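Local atomic coordinates of protein-S-isoprenylcysteine O-methyltransferase (Tribolium castaneum, PDB entry 5V7P), a protein that catalyses methyl transfer from S-adenosyl-L-methionine to the C-terminal carboxylate of isoprenylated cysteine in proteins, within the endoplasmic reticulum membrane. Residues Ile155-Leu158 with Ser159-Leu163. Numbering follows the deposited sequence.
Sequences IHWL and SNIGL. With MPG ([(Z)-octadec-9-enyl] (2R)-2,3-bis(oxidanyl)propanoate), chain S; D10 (decane), chain N.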
loop_
_atom_site.group_PDB
_atom_site.type_symbol
_atom_site.label_atom_id
_atom_site.label_comp_id
_atom_site.label_asym_id
_atom_site.label_seq_id
_atom_site.Cartn_x
_atom_site.Cartn_y
_atom_site.Cartn_z
ATOM N N ILE A 155 -29.095 -1.628 -7.360
ATOM C CA ILE A 155 -29.490 -1.485 -5.947
ATOM C C ILE A 155 -28.582 -0.405 -5.371
ATOM O O ILE A 155 -27.603 -0.663 -4.667
ATOM C CB ILE A 155 -29.394 -2.811 -5.184
ATOM C CG1 ILE A 155 -30.151 -3.915 -5.934
ATOM C CG2 ILE A 155 -29.950 -2.640 -3.777
ATOM C CD1 ILE A 155 -29.920 -5.307 -5.380
ATOM N N HIS A 156 -28.927 0.850 -5.672
ATOM C CA HIS A 156 -28.030 1.960 -5.375
ATOM C C HIS A 156 -27.867 2.192 -3.877
ATOM O O HIS A 156 -26.794 2.623 -3.437
ATOM C CB HIS A 156 -28.536 3.229 -6.060
ATOM C CG HIS A 156 -28.332 3.234 -7.545
ATOM N ND1 HIS A 156 -27.838 2.146 -8.231
ATOM C CD2 HIS A 156 -28.552 4.195 -8.474
ATOM C CE1 HIS A 156 -27.765 2.434 -9.518
ATOM N NE2 HIS A 156 -28.193 3.673 -9.692
ATOM N N TRP A 157 -28.901 1.918 -3.076
ATOM C CA TRP A 157 -28.780 2.146 -1.638
ATOM C C TRP A 157 -27.717 1.244 -1.026
ATOM O O TRP A 157 -27.018 1.656 -0.093
ATOM C CB TRP A 157 -30.128 1.940 -0.940
ATOM C CG TRP A 157 -30.703 0.563 -1.078
ATOM C CD1 TRP A 157 -31.574 0.132 -2.036
ATOM C CD2 TRP A 157 -30.457 -0.562 -0.224
ATOM N NE1 TRP A 157 -31.883 -1.191 -1.834
ATOM C CE2 TRP A 157 -31.209 -1.641 -0.730
ATOM C CE3 TRP A 157 -29.673 -0.762 0.915
ATOM C CZ2 TRP A 157 -31.200 -2.901 -0.136
ATOM C CZ3 TRP A 157 -29.665 -2.016 1.503
ATOM C CH2 TRP A 157 -30.423 -3.068 0.977
ATOM N N LEU A 158 -27.570 0.019 -1.537
ATOM C CA LEU A 158 -26.497 -0.852 -1.065
ATOM C C LEU A 158 -25.133 -0.266 -1.406
ATOM O O LEU A 158 -24.239 -0.200 -0.555
ATOM C CB LEU A 158 -26.640 -2.250 -1.675
ATOM C CG LEU A 158 -26.819 -3.440 -0.728
ATOM C CD1 LEU A 158 -26.814 -4.740 -1.524
ATOM C CD2 LEU A 158 -25.745 -3.485 0.352
ATOM N N SER A 159 -24.957 0.165 -2.656
ATOM C CA SER A 159 -23.678 0.727 -3.078
ATOM C C SER A 159 -23.341 1.985 -2.287
ATOM O O SER A 159 -22.177 2.210 -1.930
ATOM C CB SER A 159 -23.715 1.029 -4.574
ATOM O OG SER A 159 -22.555 1.726 -4.991
ATOM N N ASN A 160 -24.346 2.816 -2.000
ATOM C CA ASN A 160 -24.105 4.025 -1.219
ATOM C C ASN A 160 -23.694 3.699 0.208
ATOM O O ASN A 160 -23.018 4.506 0.855
ATOM C CB ASN A 160 -25.348 4.914 -1.226
ATOM C CG ASN A 160 -25.659 5.463 -2.602
ATOM O OD1 ASN A 160 -24.786 5.518 -3.469
ATOM N ND2 ASN A 160 -26.902 5.873 -2.811
ATOM N N ILE A 161 -24.100 2.538 0.725
ATOM C CA ILE A 161 -23.549 2.075 1.995
ATOM C C ILE A 161 -22.048 1.859 1.855
ATOM O O ILE A 161 -21.265 2.265 2.719
ATOM C CB ILE A 161 -24.276 0.798 2.466
ATOM C CG1 ILE A 161 -25.668 1.159 2.999
ATOM C CG2 ILE A 161 -23.461 0.054 3.533
ATOM C CD1 ILE A 161 -26.519 -0.031 3.407
ATOM N N GLY A 162 -21.626 1.233 0.756
ATOM C CA GLY A 162 -20.204 1.109 0.487
ATOM C C GLY A 162 -19.510 2.455 0.414
ATOM O O GLY A 162 -18.372 2.603 0.863
ATOM N N LEU A 163 -20.185 3.455 -0.161
ATOM C CA LEU A 163 -19.640 4.809 -0.169
ATOM C C LEU A 163 -19.391 5.307 1.248
ATOM O O LEU A 163 -18.347 5.909 1.532
ATOM C CB LEU A 163 -20.592 5.757 -0.903
ATOM C CG LEU A 163 -20.284 6.121 -2.358
ATOM C CD1 LEU A 163 -19.114 7.084 -2.425
ATOM C CD2 LEU A 163 -19.996 4.886 -3.192
HETATM C C2 MPG S . -25.443 11.113 -8.356
HETATM C C3 MPG S . -23.920 10.989 -8.343
HETATM C C4 MPG S . -23.293 12.264 -7.781
HETATM C C5 MPG S . -23.272 12.198 -6.257
HETATM C C6 MPG S . -22.110 11.319 -5.796
HETATM C C7 MPG S . -22.042 11.271 -4.267
HETATM C C8 MPG S . -23.301 10.661 -3.652
HETATM C C9 MPG S . -23.521 9.254 -4.208
HETATM C C10 MPG S . -24.624 8.574 -3.974
HETATM C C11 MPG S . -25.777 9.124 -3.137
HETATM C C12 MPG S . -26.865 9.658 -4.064
HETATM C C13 MPG S . -27.772 10.610 -3.287
HETATM C C14 MPG S . -28.321 9.900 -2.049
HETATM O O1 MPG S . -25.429 8.720 -8.265
HETATM C C1 MPG S . -26.060 9.813 -8.873
HETATM C CXD MPG S . -24.935 6.243 -8.485
HETATM O O2 MPG S . -25.445 5.137 -9.178
HETATM C C21 MPG S . -24.946 5.963 -6.983
HETATM O O3 MPG S . -25.962 5.045 -6.684
HETATM O O4 MPG S . -26.752 7.374 -9.474
HETATM C CX3 MPG S . -25.787 7.475 -8.791
HETATM C C3 D10 N . -32.850 2.878 1.342
HETATM C C4 D10 N . -33.129 1.460 1.836
HETATM C C5 D10 N . -33.992 0.725 0.813
HETATM C C6 D10 N . -34.244 -0.704 1.295
HETATM C C7 D10 N . -35.113 -1.442 0.279
#
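His156 and Asn160 stand one turn apart in the first turns of helix 156-180, probably a transmembrane helix starting at the lumenal side, and they receive the head group of a bound octadecenyl glycerate lipid, MPG. The glycerate hydroxyls lie over one face of the imidazole: O3 hangs over the CB-bearing end, 3.1 Å from His156 CG, and O2 over the NE2 side, 3.2 Å from His156 NE2. O3 also makes a weak, long hydrogen bond of 3.5 Å to Asn160 OD1, while the octadecenyl chain folds back until its alkene carbon C10 is 3.1 Å from that same Asn160 OD1. Replacing the histidine by an alanine would probably leave the lipid's diol without its flat platform and Gln90, which bonds weakly to NE2, without that partner.

On another side of the helix Trp157 and Ile161 run side by side, Ile161 CD1 meeting the indole at its edge, 4.1 Å from CE3. With CG lodged between the backbone N and carbonyl carbon (chi1 61°), the indole is sandwiched: decane lies along one face, and Ile155 CG2 and Leu158 CB lie over the opposite one. The i to i+4 ladder carries the turn, its shortest rung across this junction being Asn160 N to His156 O at 2.8 Å. Facing the protein, Ser159 packs on Ile91 of helix 90-113, and its OG hydrogen-bonds to the carbonyl oxygen of Ile225.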